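Local coordinates for Myo-inositol dehydrogenase (Corynebacterium glutamicum, PDB 3EUW), which catalyses the oxidation of myo-inositol, probably with NAD+ as the cofactor, as a tetrameric oxidoreductase of the Gfo/Idh/MocA family, at the interface of chains A and B. Sequence-based numbering; all coordinates share one arbitrary frame. Chains: chain A/B, Myo-inositol dehydrogenase.

The interface of chains A and B. Residues chain A 154, 212, 214, 228-230, 232; chain B 148, 244.
Strands 146-154 and 238-245 of chain B, through B:Gln148 and B:Phe244, face the ends of strands 146-154, 212-219 and 224-230 of chain A and the loop residue A:His232. B:Gln148 reaches across extended, its amide held at both ends, which should restrict its rotation. OE1 of B:Gln148, the amide oxygen, lies in plane at the edge of the A:Arg154 guanidinium and takes hydrogen bonds from NH2 at 2.6 Å and NE at 3.0 Å. The NH2 bond runs nearly along the C=O axis, whereas NE is tilted 31° from the carbonyl plane. NE2 of B:Gln148 donates to the backbone O of A:Asn229 (3.0 Å), approaching from above that carbonyl's plane. A:Val228 CG1 packs against CD of B:Gln148 at 3.8 Å. The A:Gln212 and B:Gln148 amides run past each other in opposite directions, nearly parallel, with NE2 facing NE2 at 3.1 Å, no hydrogen bond as modelled; the A:Gln212 amide orientation is doubtful, and a flip would offer its OE1 as acceptor.

The A:Arg154 guanidinium lies flat on B:Phe244, the planes 9° apart, with NE 3.7 Å from the ring centroid in a cation-pi contact. Its edge meets the glutamine oxygen while one face lies on the ring, which should limit movement of the arginine tip. CG of B:Phe244 is anti to the backbone N (chi1 175°), pointing the ring toward chain A, where its C-H edge at CZ comes 3.3 Å from the backbone O of A:His232. The backbone O of A:His232 accepts a hydrogen bond from A:Ser230 OG (3.2 Å) on an in-plane lone pair.

The patch, part of a two-fold interface within the tetramer, lies on the beta-sheet of the C-terminal domain, in the middle of the pair, with the Rossmann domains at the far ends.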
loop_
_atom_site.group_PDB
_atom_site.type_symbol
_atom_site.label_atom_id
_atom_site.label_comp_id
_atom_site.label_asym_id
_atom_site.label_seq_id
_atom_site.Cartn_x
_atom_site.Cartn_y
_atom_site.Cartn_z
ATOM N N ARG A 154 -18.587 -7.298 4.413
ATOM C CA ARG A 154 -19.532 -7.275 3.312
ATOM C C ARG A 154 -19.444 -8.589 2.551
ATOM O O ARG A 154 -18.377 -8.969 2.064
ATOM C CB ARG A 154 -19.238 -6.098 2.378
ATOM C CG ARG A 154 -19.349 -4.742 3.059
ATOM C CD ARG A 154 -18.890 -3.623 2.113
ATOM N NE ARG A 154 -19.206 -2.292 2.617
ATOM C CZ ARG A 154 -18.363 -1.265 2.610
ATOM N NH1 ARG A 154 -17.131 -1.399 2.117
ATOM N NH2 ARG A 154 -18.750 -0.108 3.114
ATOM N N GLN A 212 -28.375 -4.329 4.336
ATOM C CA GLN A 212 -27.249 -3.582 4.887
ATOM C C GLN A 212 -27.600 -2.977 6.247
ATOM O O GLN A 212 -28.707 -2.469 6.464
ATOM C CB GLN A 212 -26.752 -2.483 3.924
ATOM C CG GLN A 212 -27.666 -1.282 3.753
ATOM C CD GLN A 212 -27.017 -0.149 2.962
ATOM O OE1 GLN A 212 -27.593 0.929 2.812
ATOM N NE2 GLN A 212 -25.818 -0.390 2.457
ATOM N N ILE A 214 -25.820 -0.979 10.084
ATOM C CA ILE A 214 -24.722 -0.343 10.809
ATOM C C ILE A 214 -25.052 -0.565 12.273
ATOM O O ILE A 214 -26.179 -0.327 12.700
ATOM C CB ILE A 214 -24.624 1.187 10.604
ATOM C CG1 ILE A 214 -23.842 1.545 9.337
ATOM C CG2 ILE A 214 -23.839 1.798 11.781
ATOM C CD1 ILE A 214 -24.349 0.966 8.088
ATOM N N VAL A 228 -20.109 -2.352 10.345
ATOM C CA VAL A 228 -20.731 -2.064 9.057
ATOM C C VAL A 228 -20.877 -3.356 8.233
ATOM O O VAL A 228 -19.896 -4.059 7.971
ATOM C CB VAL A 228 -19.905 -1.029 8.241
ATOM C CG1 VAL A 228 -20.584 -0.765 6.892
ATOM C CG2 VAL A 228 -19.762 0.291 9.032
ATOM N N ASN A 229 -22.107 -3.665 7.838
ATOM C CA ASN A 229 -22.382 -4.865 7.052
ATOM C C ASN A 229 -23.117 -4.539 5.748
ATOM O O ASN A 229 -23.859 -3.547 5.661
ATOM C CB ASN A 229 -23.281 -5.836 7.824
ATOM C CG ASN A 229 -22.565 -6.581 8.936
ATOM O OD1 ASN A 229 -21.325 -6.626 9.027
ATOM N ND2 ASN A 229 -23.363 -7.203 9.788
ATOM N N SER A 230 -22.899 -5.374 4.737
ATOM C CA SER A 230 -23.604 -5.259 3.467
ATOM C C SER A 230 -23.707 -6.654 2.915
ATOM O O SER A 230 -22.799 -7.454 3.096
ATOM C CB SER A 230 -22.887 -4.401 2.443
ATOM O OG SER A 230 -23.623 -4.476 1.236
ATOM N N HIS A 232 -23.747 -7.527 -0.276
ATOM C CA HIS A 232 -23.061 -7.726 -1.554
ATOM C C HIS A 232 -21.783 -6.895 -1.593
ATOM O O HIS A 232 -21.632 -5.938 -0.829
ATOM C CB HIS A 232 -23.954 -7.451 -2.780
ATOM C CG HIS A 232 -24.323 -6.016 -2.987
ATOM N ND1 HIS A 232 -25.099 -5.602 -4.046
ATOM C CD2 HIS A 232 -24.012 -4.898 -2.284
ATOM C CE1 HIS A 232 -25.250 -4.288 -3.994
ATOM N NE2 HIS A 232 -24.600 -3.839 -2.936
ATOM N N GLN B 148 -23.393 3.141 0.890
ATOM C CA GLN B 148 -22.818 3.437 2.191
ATOM C C GLN B 148 -21.727 4.485 2.051
ATOM O O GLN B 148 -21.008 4.531 1.046
ATOM C CB GLN B 148 -22.209 2.186 2.822
ATOM C CG GLN B 148 -23.146 1.002 2.923
ATOM C CD GLN B 148 -22.522 -0.196 3.627
ATOM O OE1 GLN B 148 -21.307 -0.421 3.563
ATOM N NE2 GLN B 148 -23.360 -0.984 4.285
ATOM N N PHE B 244 -19.166 3.494 -0.736
ATOM C CA PHE B 244 -19.413 2.133 -1.187
ATOM C C PHE B 244 -20.694 2.074 -2.001
ATOM O O PHE B 244 -21.762 2.476 -1.530
ATOM C CB PHE B 244 -19.524 1.166 0.002
ATOM C CG PHE B 244 -19.909 -0.236 -0.395
ATOM C CD1 PHE B 244 -18.969 -1.093 -0.956
ATOM C CD2 PHE B 244 -21.225 -0.679 -0.265
ATOM C CE1 PHE B 244 -19.329 -2.379 -1.389
ATOM C CE2 PHE B 244 -21.604 -1.972 -0.697
ATOM C CZ PHE B 244 -20.648 -2.819 -1.262
#